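Poly(A) RNA polymerase GLD2 (Rattus norvegicus, PDB 6LBK) probably adds AMP units from ATP to the 3' ends of selected cytoplasmic mRNAs and specific microRNAs, as a non-canonical, metal-dependent poly(A) RNA polymerase. Local coordinates at residues P46-K49 against S53-I56; R157-I162 against T337-H342; Y193-L196 against V200-L203; L205-W210 against L288-Y293; V233-Q238 against A310-R315. The protein carries 1 engineered substitution. All coordinates share one frame; numbering follows the deposited sequence.

Contact 1. Residues P46-K49 against S53-I56; sequences PEAK and SQQI
The CA atoms of Ala-48 and Ser-53 come within 4.9 Å of each other, because the loop 46-49 folds back on the first turn of the helix it leads into. That helix, 51-63, is the opening helix of the modelled chain, and its segment 53-56 falls in the central palm sequence of the poly(A) polymerase family. Ala-48 has positive phi and psi (71° and 62°), a left-handed conformation consistent with the change of direction before the helix. The contact is small, with 146 Å² buried in all, and Ala-48 supplies its centre.

Gln-54 meets Ala-48 in two ways. Its CG lies 3.7 Å from Ala-48 CB, an apolar touch near the root of the side chain. Beyond CG the glutamine runs extended, which carries the amide along the loop until NE2 reaches Ala-48 O at 3.4 Å, a weak hydrogen bond whose N-H...O angle is 155°. The bond is fairly straight but long, so length is what limits it. Gln-54 is exposed and also meets a crystal neighbour, so its amide may owe part of its position to the lattice.

Ser-53 is the buried member. Its hydroxyl turns from the loop to Asp-50, in the link between the segments, and to the backbone N of Gly-284, next to Leu-283 of helix 283-297, whose side chain Ser-53 also touches. With OG placed beside the backbone N, opposite the carbonyl carbon, the serine meets the loop through its methylene: CB sits 3.9 Å from Ala-48 CA.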
# COMPACT_ATOMS: atom_id res chain seq x y z
N PRO A 46 20.60 -2.39 -2.86
CA PRO A 46 21.07 -3.71 -2.42
C PRO A 46 22.17 -4.28 -3.30
O PRO A 46 22.68 -3.59 -4.20
CB PRO A 46 19.80 -4.57 -2.47
CG PRO A 46 18.66 -3.58 -2.43
CD PRO A 46 19.16 -2.40 -3.19
N GLU A 47 22.49 -5.55 -3.07
CA GLU A 47 23.68 -6.24 -3.58
C GLU A 47 23.73 -6.44 -5.09
O GLU A 47 24.55 -5.82 -5.77
CB GLU A 47 23.76 -7.60 -2.89
CG GLU A 47 25.09 -8.31 -2.98
CD GLU A 47 25.94 -8.13 -1.75
OE1 GLU A 47 25.46 -8.44 -0.64
OE2 GLU A 47 27.09 -7.67 -1.90
N ALA A 48 22.89 -7.34 -5.61
CA ALA A 48 22.75 -7.64 -7.04
C ALA A 48 23.96 -8.38 -7.59
O ALA A 48 24.66 -7.87 -8.48
CB ALA A 48 22.50 -6.36 -7.85
N LYS A 49 24.21 -9.58 -7.06
CA LYS A 49 25.27 -10.47 -7.50
C LYS A 49 24.81 -11.47 -8.56
O LYS A 49 25.65 -12.09 -9.22
CB LYS A 49 25.87 -11.24 -6.31
CG LYS A 49 26.57 -10.38 -5.28
CD LYS A 49 27.50 -11.22 -4.41
CE LYS A 49 26.82 -11.84 -3.19
NZ LYS A 49 27.84 -12.46 -2.26
N SER A 53 18.24 -10.71 -8.97
CA SER A 53 18.36 -9.53 -8.12
C SER A 53 18.61 -8.27 -8.96
O SER A 53 18.01 -7.22 -8.70
CB SER A 53 19.48 -9.73 -7.10
OG SER A 53 19.18 -10.76 -6.16
N GLN A 54 19.47 -8.38 -9.99
CA GLN A 54 19.72 -7.25 -10.88
C GLN A 54 18.46 -6.83 -11.62
O GLN A 54 18.23 -5.63 -11.82
CB GLN A 54 20.82 -7.57 -11.90
CG GLN A 54 22.23 -7.20 -11.46
CD GLN A 54 23.31 -7.73 -12.41
OE1 GLN A 54 23.05 -8.05 -13.58
NE2 GLN A 54 24.54 -7.84 -11.91
N GLN A 55 17.66 -7.79 -12.09
CA GLN A 55 16.41 -7.46 -12.77
C GLN A 55 15.42 -6.80 -11.82
O GLN A 55 14.65 -5.93 -12.25
CB GLN A 55 15.78 -8.71 -13.39
CG GLN A 55 16.44 -9.18 -14.65
CD GLN A 55 15.94 -10.53 -15.05
OE1 GLN A 55 15.69 -11.37 -14.20
NE2 GLN A 55 15.79 -10.75 -16.35
N ILE A 56 15.45 -7.18 -10.54
CA ILE A 56 14.56 -6.57 -9.56
C ILE A 56 14.96 -5.12 -9.32
O ILE A 56 14.11 -4.23 -9.22
CB ILE A 56 14.57 -7.37 -8.25
CG1 ILE A 56 13.94 -8.75 -8.44
CG2 ILE A 56 13.88 -6.53 -7.13
CD1 ILE A 56 14.01 -9.63 -7.22

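Contact 2. Residues R157-I162 against T337-H342; sequences RAKVPI and TARAVH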
# COMPACT_ATOMS: atom_id res chain seq x y z
N ARG A 157 -18.47 3.79 -5.13
CA ARG A 157 -19.16 3.31 -3.95
C ARG A 157 -18.41 2.11 -3.39
O ARG A 157 -18.28 1.08 -4.06
CB ARG A 157 -20.59 2.93 -4.33
CG ARG A 157 -21.36 4.13 -4.84
CD ARG A 157 -22.64 3.72 -5.54
NE ARG A 157 -23.36 4.88 -6.05
CZ ARG A 157 -24.33 4.83 -6.96
NH1 ARG A 157 -24.69 3.66 -7.47
NH2 ARG A 157 -24.93 5.94 -7.35
N ALA A 158 -17.90 2.27 -2.18
CA ALA A 158 -17.15 1.24 -1.48
C ALA A 158 -17.25 1.55 0.01
O ALA A 158 -17.89 2.53 0.41
CB ALA A 158 -15.70 1.18 -1.95
N LYS A 159 -16.64 0.68 0.83
CA LYS A 159 -16.61 0.91 2.27
C LYS A 159 -16.13 2.33 2.58
O LYS A 159 -16.73 3.03 3.40
CB LYS A 159 -15.71 -0.12 2.94
CG LYS A 159 -16.28 -1.52 2.92
CD LYS A 159 -15.21 -2.53 3.30
CE LYS A 159 -15.70 -3.94 3.12
NZ LYS A 159 -14.57 -4.81 2.73
N VAL A 160 -15.08 2.76 1.90
CA VAL A 160 -14.66 4.16 1.96
C VAL A 160 -15.14 4.83 0.68
O VAL A 160 -14.56 4.61 -0.40
CB VAL A 160 -13.13 4.28 2.12
CG1 VAL A 160 -12.74 5.73 2.31
CG2 VAL A 160 -12.63 3.40 3.27
N PRO A 161 -16.22 5.61 0.73
CA PRO A 161 -16.71 6.26 -0.49
C PRO A 161 -15.61 7.15 -1.04
O PRO A 161 -14.86 7.76 -0.29
CB PRO A 161 -17.93 7.06 -0.02
CG PRO A 161 -18.23 6.54 1.38
CD PRO A 161 -16.92 6.12 1.93
N ILE A 162 -15.51 7.20 -2.37
CA ILE A 162 -14.40 7.90 -3.00
C ILE A 162 -14.93 8.76 -4.14
O ILE A 162 -15.96 8.45 -4.74
CB ILE A 162 -13.36 6.87 -3.50
CG1 ILE A 162 -12.45 6.46 -2.36
CG2 ILE A 162 -12.51 7.39 -4.64
CD1 ILE A 162 -11.72 5.20 -2.67
N THR A 337 -7.91 -5.99 6.29
CA THR A 337 -7.63 -5.26 5.06
C THR A 337 -7.95 -6.06 3.81
O THR A 337 -8.29 -5.48 2.77
CB THR A 337 -6.17 -4.84 5.01
OG1 THR A 337 -5.37 -6.02 4.85
CG2 THR A 337 -5.77 -4.09 6.27
N ALA A 338 -7.85 -7.39 3.89
CA ALA A 338 -8.15 -8.27 2.76
C ALA A 338 -9.61 -8.70 2.77
O ALA A 338 -9.97 -9.69 2.12
CB ALA A 338 -7.24 -9.49 2.76
N ARG A 339 -10.44 -7.98 3.51
CA ARG A 339 -11.87 -8.24 3.59
C ARG A 339 -12.51 -8.36 2.22
O ARG A 339 -13.57 -8.99 2.09
CB ARG A 339 -12.52 -7.13 4.40
CG ARG A 339 -14.01 -7.27 4.68
CD ARG A 339 -14.48 -6.17 5.66
NE ARG A 339 -14.28 -6.51 7.07
CZ ARG A 339 -13.61 -5.76 7.95
NH1 ARG A 339 -13.09 -4.60 7.57
NH2 ARG A 339 -13.48 -6.17 9.21
N ALA A 340 -11.90 -7.77 1.19
CA ALA A 340 -12.43 -7.83 -0.17
C ALA A 340 -12.34 -9.23 -0.78
O ALA A 340 -13.01 -9.49 -1.79
CB ALA A 340 -11.68 -6.84 -1.07
N VAL A 341 -11.52 -10.11 -0.23
CA VAL A 341 -11.40 -11.47 -0.77
C VAL A 341 -12.47 -12.32 -0.08
O VAL A 341 -12.26 -12.85 1.00
CB VAL A 341 -10.00 -12.04 -0.56
CG1 VAL A 341 -9.93 -13.43 -1.17
CG2 VAL A 341 -8.96 -11.11 -1.14
N HIS A 342 -13.63 -12.44 -0.74
CA HIS A 342 -14.74 -13.18 -0.15
C HIS A 342 -15.32 -14.29 -1.03
O HIS A 342 -16.22 -15.00 -0.57
CB HIS A 342 -15.85 -12.20 0.28
CG HIS A 342 -16.51 -11.46 -0.84
ND1 HIS A 342 -17.07 -12.09 -1.93
CD2 HIS A 342 -16.72 -10.14 -1.02
CE1 HIS A 342 -17.59 -11.19 -2.74
NE2 HIS A 342 -17.40 -9.99 -2.21
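Van der Waals contact comes first: Lys-159 lays the end of its side chain on the aliphatic stem of Arg-339. Lys-159 NZ is 3.2 Å from Arg-339 CG and equally near its CD, with CB a little farther, while Lys-159 CE lies 3.6 Å from Arg-339 CD. The two chains cross obliquely. Arg-339 carries CG opposite its backbone N (chi1 -176°) and bends at chi3, which presents the methylenes to the lysine and leaves the guanidinium to reach Glu-320, outside the two segments.

Electrostatically the pair is one of like charges, NZ standing 4.7 Å from Arg-339 NE. The salt bridge from Arg-339 NH2 to Glu-320 OE1 would be expected to moderate the repulsion. A methionine at Arg-339 would probably leave Glu-320 without this partner and the end of Lys-159 without part of the stem it lies on.

Backbone bonding keeps the second segment in shape: Ala-338 to Val-341 form a type I turn, closed by Val-341 N to Ala-338 O at 2.8 Å. Both long side chains also meet crystal neighbours, so their positions may partly reflect packing in the lattice. With 105 Å² buried, this is a sparse surface contact between the link joining antiparallel strands 150-156 and 162-167 of the palm sheet and the loop before helix 344-363, consistent with the two-lobed fold of these nucleotidyltransferases.

Contact 3. Residues Y193-L196 against V200-L203; sequences YAYL and VRPL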
# COMPACT_ATOMS: atom_id res chain seq x y z
N TYR A 193 8.87 2.25 7.46
CA TYR A 193 9.36 0.95 7.04
C TYR A 193 10.02 1.02 5.67
O TYR A 193 11.05 0.37 5.44
CB TYR A 193 8.19 -0.02 6.97
CG TYR A 193 7.70 -0.58 8.27
CD1 TYR A 193 8.49 -1.42 9.03
CD2 TYR A 193 6.40 -0.31 8.70
CE1 TYR A 193 8.01 -1.97 10.19
CE2 TYR A 193 5.92 -0.85 9.86
CZ TYR A 193 6.73 -1.68 10.60
OH TYR A 193 6.24 -2.21 11.76
N ALA A 194 9.44 1.82 4.76
CA ALA A 194 9.92 1.86 3.38
C ALA A 194 11.38 2.30 3.30
O ALA A 194 12.10 1.93 2.37
CB ALA A 194 9.03 2.78 2.54
N TYR A 195 11.83 3.10 4.25
CA TYR A 195 13.21 3.57 4.23
C TYR A 195 14.02 3.02 5.41
O TYR A 195 15.16 3.44 5.62
CB TYR A 195 13.22 5.10 4.19
CG TYR A 195 12.64 5.65 2.90
CD1 TYR A 195 13.44 5.82 1.77
CD2 TYR A 195 11.28 5.94 2.80
CE1 TYR A 195 12.90 6.29 0.57
CE2 TYR A 195 10.74 6.43 1.62
CZ TYR A 195 11.54 6.60 0.51
OH TYR A 195 10.97 7.08 -0.66
N LEU A 196 13.46 2.05 6.16
CA LEU A 196 14.19 1.47 7.28
C LEU A 196 15.28 0.51 6.78
O LEU A 196 16.28 0.28 7.48
CB LEU A 196 13.21 0.75 8.22
CG LEU A 196 13.55 0.64 9.72
CD1 LEU A 196 13.43 2.01 10.39
CD2 LEU A 196 12.68 -0.39 10.45
N VAL A 200 13.45 -3.23 1.29
CA VAL A 200 12.00 -3.24 1.44
C VAL A 200 11.32 -2.66 0.21
O VAL A 200 10.33 -3.21 -0.28
CB VAL A 200 11.58 -2.51 2.73
CG1 VAL A 200 10.08 -2.45 2.79
CG2 VAL A 200 12.15 -3.22 3.97
N ARG A 201 11.84 -1.54 -0.31
CA ARG A 201 11.15 -0.89 -1.43
C ARG A 201 11.29 -1.66 -2.74
O ARG A 201 10.27 -1.84 -3.43
CB ARG A 201 11.62 0.56 -1.57
CG ARG A 201 10.92 1.50 -0.55
CD ARG A 201 11.51 2.92 -0.53
NE ARG A 201 11.10 3.70 -1.70
CZ ARG A 201 11.93 4.19 -2.61
NH1 ARG A 201 13.24 4.01 -2.51
NH2 ARG A 201 11.45 4.86 -3.65
N PRO A 202 12.49 -2.15 -3.15
CA PRO A 202 12.54 -2.98 -4.38
C PRO A 202 11.68 -4.22 -4.31
O PRO A 202 11.01 -4.58 -5.29
CB PRO A 202 14.03 -3.34 -4.49
CG PRO A 202 14.74 -2.23 -3.78
CD PRO A 202 13.84 -1.86 -2.63
N LEU A 203 11.65 -4.88 -3.15
CA LEU A 203 10.86 -6.09 -3.03
C LEU A 203 9.38 -5.78 -3.13
O LEU A 203 8.64 -6.44 -3.87
CB LEU A 203 11.14 -6.77 -1.70
CG LEU A 203 10.51 -8.15 -1.68
CD1 LEU A 203 11.43 -9.13 -2.52
CD2 LEU A 203 10.18 -8.70 -0.29
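Tyr-193 meets Val-200 through its backbone: Tyr-193 O lies 4.0 Å from Val-200 CG1, in a position where the carbonyl also accepts Leu-196 N at 3.0 Å. Its ring points away from this contact, and the hydroxyl is hydrogen-bonded to Leu-248 N.

Ala-194, the last helical residue, gives the closest approach. Ala-194 O is 3.1 Å from Arg-201 CD, with CG almost as near, so the arginine methylenes are packed tightly against the carbonyl. Ala-194 CB also touches Arg-201 CG, at 3.8 Å. This is the junction of two consecutive helices, 182-194 and 200-213, joined by a short loop so that the end of one lies against the opening turn of the next; the CA atoms of Ala-194 and Arg-201 are 5.7 Å apart.

Tyr-195 is the first residue to leave helical geometry, and its ring swings back over Arg-201. The CD methylene makes a CH-pi contact, 3.9 Å from the Tyr-195 ring centroid and 18° off the normal. A bend at chi3 (75°) then brings the guanidinium nearly parallel to the ring, the planes 16° apart, with Tyr-195 OH over its face toward the rim. The hydroxyl lies there without a hydrogen bond to the guanidinium: Arg-201 NE is given to Gly-102 O, and NH2 to Gln-64 OE1, which together fix the rotation of the guanidinium under the tyrosine.

Contact 4. Residues L205-W210 against L288-Y293; sequences LVIKKW and LGFLKY
Ile-207 CD1 sits over one face of the Phe-290 ring, 3.7 Å from its centroid and 22° off the normal, a CH-pi contact displaced toward the rim. The nearest ring atom is CD2, at 3.4 Å from Ile-207 CD1, and Ile-207 CG2 adds a second touch at 3.9 Å from Phe-290 CE2, so both branches of the isoleucine bear on the ring. The second pair reverses the roles. Leu-291 CD2 lies 3.8 Å from the centroid of the six-membered ring of Trp-210, 18° off the normal, and 3.7 Å from CZ2.

Torsions place these groups: with chi1 in the anti range in both Trp-210 and Phe-290 (164° in the latter), the two rings swing out into the space between the helices.

Around this first shell, Val-233 touches both Ile-207 and Phe-290, and Tyr-236 also lies against Phe-290. The indole is set by Ser-357, whose OG is hydrogen-bonded to NE1, and by the Phe-354 ring, which meets it edge-to-face; Ile-207 O lies in the indole plane at its edge. Leu-291 also touches Trp-358, so helix 344-363 borders the contact too.

All four touching residues are buried, and the CA atoms of Ile-207 and Phe-290 are 9.1 Å apart. The whole is apolar helix-to-helix packing between helix 200-213 and helix 283-297; segment 288-293 falls in the PAP-associated sequence of the Cid1-like poly(A) polymerases.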
# COMPACT_ATOMS: atom_id res chain seq x y z
N LEU A 205 7.97 -3.31 -4.58
CA LEU A 205 7.58 -2.85 -5.91
C LEU A 205 7.45 -4.02 -6.88
O LEU A 205 6.46 -4.11 -7.63
CB LEU A 205 8.58 -1.80 -6.42
CG LEU A 205 8.43 -1.02 -7.74
CD1 LEU A 205 8.35 -1.86 -9.02
CD2 LEU A 205 7.24 -0.09 -7.62
N VAL A 206 8.46 -4.90 -6.92
CA VAL A 206 8.36 -6.03 -7.84
C VAL A 206 7.16 -6.90 -7.49
O VAL A 206 6.48 -7.44 -8.37
CB VAL A 206 9.66 -6.86 -7.84
CG1 VAL A 206 9.87 -7.58 -6.48
CG2 VAL A 206 9.63 -7.86 -8.97
N ILE A 207 6.85 -6.99 -6.20
CA ILE A 207 5.72 -7.80 -5.75
C ILE A 207 4.39 -7.15 -6.13
O ILE A 207 3.45 -7.84 -6.54
CB ILE A 207 5.88 -8.03 -4.25
CG1 ILE A 207 7.03 -9.05 -4.03
CG2 ILE A 207 4.60 -8.49 -3.65
CD1 ILE A 207 7.35 -9.36 -2.57
N LYS A 208 4.28 -5.82 -6.03
CA LYS A 208 3.09 -5.12 -6.52
C LYS A 208 2.90 -5.34 -8.02
O LYS A 208 1.80 -5.67 -8.48
CB LYS A 208 3.19 -3.62 -6.23
CG LYS A 208 2.63 -3.14 -4.91
CD LYS A 208 2.83 -1.64 -4.85
CE LYS A 208 2.21 -1.02 -3.63
NZ LYS A 208 1.83 0.40 -3.90
N LYS A 209 3.97 -5.15 -8.80
CA LYS A 209 3.85 -5.38 -10.24
C LYS A 209 3.46 -6.83 -10.52
O LYS A 209 2.63 -7.10 -11.39
CB LYS A 209 5.15 -5.03 -10.98
CG LYS A 209 5.54 -3.53 -10.94
CD LYS A 209 4.44 -2.66 -11.57
CE LYS A 209 4.79 -1.19 -11.58
NZ LYS A 209 3.64 -0.34 -12.02
N TRP A 210 4.04 -7.76 -9.77
CA TRP A 210 3.74 -9.17 -9.95
C TRP A 210 2.27 -9.45 -9.70
O TRP A 210 1.58 -10.04 -10.55
CB TRP A 210 4.63 -10.00 -9.01
CG TRP A 210 4.19 -11.37 -8.94
CD1 TRP A 210 4.45 -12.36 -9.86
CD2 TRP A 210 3.38 -11.95 -7.94
NE1 TRP A 210 3.86 -13.53 -9.46
CE2 TRP A 210 3.19 -13.31 -8.28
CE3 TRP A 210 2.80 -11.45 -6.75
CZ2 TRP A 210 2.44 -14.18 -7.50
CZ3 TRP A 210 2.05 -12.32 -5.97
CH2 TRP A 210 1.89 -13.67 -6.35
N LEU A 288 11.95 -15.11 -3.92
CA LEU A 288 11.62 -16.54 -3.90
C LEU A 288 11.02 -16.93 -2.56
O LEU A 288 9.96 -17.58 -2.51
CB LEU A 288 12.86 -17.38 -4.21
CG LEU A 288 12.89 -18.12 -5.55
CD1 LEU A 288 14.07 -19.07 -5.61
CD2 LEU A 288 11.61 -18.86 -5.74
N GLY A 289 11.65 -16.52 -1.45
CA GLY A 289 11.14 -16.89 -0.14
C GLY A 289 9.76 -16.32 0.13
O GLY A 289 8.92 -16.96 0.77
N PHE A 290 9.49 -15.11 -0.34
CA PHE A 290 8.17 -14.53 -0.11
C PHE A 290 7.10 -15.31 -0.87
O PHE A 290 6.00 -15.51 -0.36
CB PHE A 290 8.15 -13.05 -0.48
CG PHE A 290 6.78 -12.49 -0.64
CD1 PHE A 290 6.08 -11.99 0.43
CD2 PHE A 290 6.17 -12.48 -1.89
CE1 PHE A 290 4.82 -11.48 0.26
CE2 PHE A 290 4.92 -11.99 -2.07
CZ PHE A 290 4.24 -11.47 -0.99
N LEU A 291 7.39 -15.70 -2.12
CA LEU A 291 6.42 -16.52 -2.84
C LEU A 291 6.23 -17.88 -2.16
O LEU A 291 5.09 -18.36 -2.01
CB LEU A 291 6.84 -16.67 -4.29
CG LEU A 291 6.79 -15.39 -5.15
CD1 LEU A 291 7.47 -15.68 -6.49
CD2 LEU A 291 5.34 -14.88 -5.39
N LYS A 292 7.33 -18.52 -1.73
CA LYS A 292 7.22 -19.82 -1.06
C LYS A 292 6.44 -19.72 0.25
O LYS A 292 5.60 -20.58 0.54
CB LYS A 292 8.61 -20.41 -0.80
CG LYS A 292 8.60 -21.81 -0.15
CD LYS A 292 10.00 -22.31 0.21
CE LYS A 292 9.88 -23.59 0.98
NZ LYS A 292 11.08 -24.50 0.80
N TYR A 293 6.67 -18.67 1.03
CA TYR A 293 6.11 -18.59 2.37
C TYR A 293 4.60 -18.61 2.32
O TYR A 293 3.95 -19.35 3.08
CB TYR A 293 6.63 -17.34 3.07
CG TYR A 293 6.04 -17.11 4.44
CD1 TYR A 293 6.41 -17.90 5.53
CD2 TYR A 293 5.15 -16.05 4.66
CE1 TYR A 293 5.88 -17.66 6.78
CE2 TYR A 293 4.61 -15.80 5.92
CZ TYR A 293 4.97 -16.60 6.97
OH TYR A 293 4.41 -16.33 8.21

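Contact 5. Residues V233-Q238 against A310-R315; sequences VLHYLQ and AKAIPR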
# COMPACT_ATOMS: atom_id res chain seq x y z
N VAL A 233 4.19 -8.41 2.62
CA VAL A 233 5.64 -8.27 2.44
C VAL A 233 6.29 -7.89 3.76
O VAL A 233 7.28 -8.50 4.17
CB VAL A 233 5.96 -7.24 1.34
CG1 VAL A 233 7.44 -7.12 1.15
CG2 VAL A 233 5.32 -7.61 0.05
N LEU A 234 5.79 -6.83 4.42
CA LEU A 234 6.39 -6.40 5.69
C LEU A 234 6.31 -7.50 6.74
O LEU A 234 7.26 -7.70 7.51
CB LEU A 234 5.74 -5.11 6.21
CG LEU A 234 5.76 -3.77 5.43
CD1 LEU A 234 5.20 -2.68 6.29
CD2 LEU A 234 7.17 -3.37 4.99
N HIS A 235 5.21 -8.25 6.80
CA HIS A 235 5.12 -9.39 7.70
C HIS A 235 6.18 -10.45 7.35
O HIS A 235 6.85 -10.99 8.25
CB HIS A 235 3.72 -9.98 7.64
CG HIS A 235 3.59 -11.29 8.33
ND1 HIS A 235 3.50 -11.40 9.70
CD2 HIS A 235 3.61 -12.56 7.85
CE1 HIS A 235 3.43 -12.67 10.04
NE2 HIS A 235 3.51 -13.40 8.93
N TYR A 236 6.33 -10.79 6.06
CA TYR A 236 7.35 -11.76 5.66
C TYR A 236 8.73 -11.31 6.12
O TYR A 236 9.51 -12.12 6.66
CB TYR A 236 7.34 -12.02 4.13
CG TYR A 236 8.53 -12.90 3.68
CD1 TYR A 236 8.66 -14.24 4.10
CD2 TYR A 236 9.54 -12.39 2.84
CE1 TYR A 236 9.78 -15.05 3.70
CE2 TYR A 236 10.64 -13.20 2.44
CZ TYR A 236 10.75 -14.50 2.88
OH TYR A 236 11.82 -15.22 2.48
N LEU A 237 9.04 -10.03 5.92
CA LEU A 237 10.31 -9.49 6.38
C LEU A 237 10.41 -9.47 7.90
O LEU A 237 11.52 -9.51 8.43
CB LEU A 237 10.51 -8.08 5.82
CG LEU A 237 10.62 -7.88 4.30
CD1 LEU A 237 10.74 -6.37 3.96
CD2 LEU A 237 11.80 -8.69 3.71
N GLN A 238 9.27 -9.43 8.61
CA GLN A 238 9.29 -9.31 10.06
C GLN A 238 9.51 -10.63 10.78
O GLN A 238 9.99 -10.63 11.91
CB GLN A 238 7.99 -8.67 10.55
CG GLN A 238 7.98 -7.16 10.53
CD GLN A 238 6.63 -6.60 10.92
OE1 GLN A 238 5.60 -7.22 10.65
NE2 GLN A 238 6.62 -5.44 11.58
N ALA A 310 4.43 -7.57 14.68
CA ALA A 310 5.51 -8.24 13.95
C ALA A 310 5.39 -9.76 14.09
O ALA A 310 6.39 -10.48 14.20
CB ALA A 310 6.88 -7.74 14.39
N LYS A 311 4.15 -10.24 14.08
CA LYS A 311 3.88 -11.65 14.37
C LYS A 311 2.70 -12.12 13.53
O LYS A 311 1.89 -11.33 13.02
CB LYS A 311 3.58 -11.86 15.86
CG LYS A 311 4.78 -11.68 16.78
CD LYS A 311 4.43 -11.88 18.25
CE LYS A 311 5.70 -11.87 19.10
NZ LYS A 311 5.43 -12.00 20.54
N ALA A 312 2.64 -13.44 13.40
CA ALA A 312 1.41 -14.12 13.03
C ALA A 312 0.65 -14.47 14.31
O ALA A 312 1.23 -15.01 15.25
CB ALA A 312 1.71 -15.37 12.20
N ILE A 313 -0.63 -14.14 14.35
CA ILE A 313 -1.45 -14.32 15.54
C ILE A 313 -2.56 -15.29 15.16
O ILE A 313 -2.90 -15.37 13.97
CB ILE A 313 -1.98 -12.95 16.02
CG1 ILE A 313 -0.82 -12.00 16.33
CG2 ILE A 313 -2.94 -13.06 17.22
CD1 ILE A 313 0.24 -12.59 17.23
N PRO A 314 -3.14 -16.05 16.08
CA PRO A 314 -4.31 -16.87 15.73
C PRO A 314 -5.51 -15.99 15.46
O PRO A 314 -5.67 -14.92 16.04
CB PRO A 314 -4.53 -17.74 16.97
CG PRO A 314 -3.87 -16.96 18.07
CD PRO A 314 -2.65 -16.40 17.43
N ARG A 315 -6.37 -16.46 14.55
CA ARG A 315 -7.57 -15.71 14.21
C ARG A 315 -8.45 -15.49 15.43
O ARG A 315 -8.77 -16.46 16.14
CB ARG A 315 -8.39 -16.41 13.12
CG ARG A 315 -7.87 -16.30 11.72
CD ARG A 315 -8.78 -17.10 10.83
NE ARG A 315 -8.64 -16.79 9.42
CZ ARG A 315 -9.46 -17.27 8.48
NH1 ARG A 315 -10.46 -18.08 8.83
NH2 ARG A 315 -9.29 -16.95 7.21
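Gln-238 runs along Ala-310, atom by atom. Its CB and then its CG each come to 4.1 Å from Ala-310 CB. The chain stays extended beyond CG, and CD closes to 3.6 Å from Ala-310 CA. At the end the amide lays one face along CA and CB of the alanine: OE1 is 3.5 Å from Ala-310 CA and NE2 is 3.6 Å from Ala-310 CB. These are packing contacts; the polar work of NE2 is done with Pro-246 O and Val-307 O, two backbone carbonyls that grip it and hold the amide against the alanine. A leucine in place of Gln-238 would probably leave both carbonyls without their N-H mate and the loop around Ala-310 less firmly placed.

His-235 makes the second approach, edge-on. An anti first torsion (chi1 170°) carries the ring toward the strand, and CE1 comes 3.5 Å from Ala-312 N, which lies at the ring edge near its plane, as does Lys-311 C. The adjacent ring nitrogen, NE2, is hydrogen-bonded to Tyr-293 OH.

The backbone at Ala-310 is left-handed. With Lys-311 it faces Ser-306 in a G1 beta bulge where strand 311-314 leaves the turn from antiparallel strand 303-306. This edge strand of a small three-stranded mixed sheet thus lies beside helix 226-239, while helix 283-297 also borders His-235, through Tyr-293 and Tyr-294.

Contact 1 comes first along the chain. Contact 2 then spans a long loop, inside which contacts 3, 4 and 5 are nested, and contacts 4 and 5 cross. Contacts 3 and 4 share helix 200-213, their centres about 13 Å apart. The centre of contact 5 lies about 15 Å from that of contact 4 and 16 Å from that of contact 3, joined to them by side chains of helix 226-239. Contact 1 touches contacts 3 and 4 through Ile-56. Contact 2 stands apart, its centre about 35 Å from that of contact 1. Contacts 1, 3, 4 and 5 thus form one touching, mainly helical region, while contact 2 sets a palm-sheet strand link against the loop before helix 344-363.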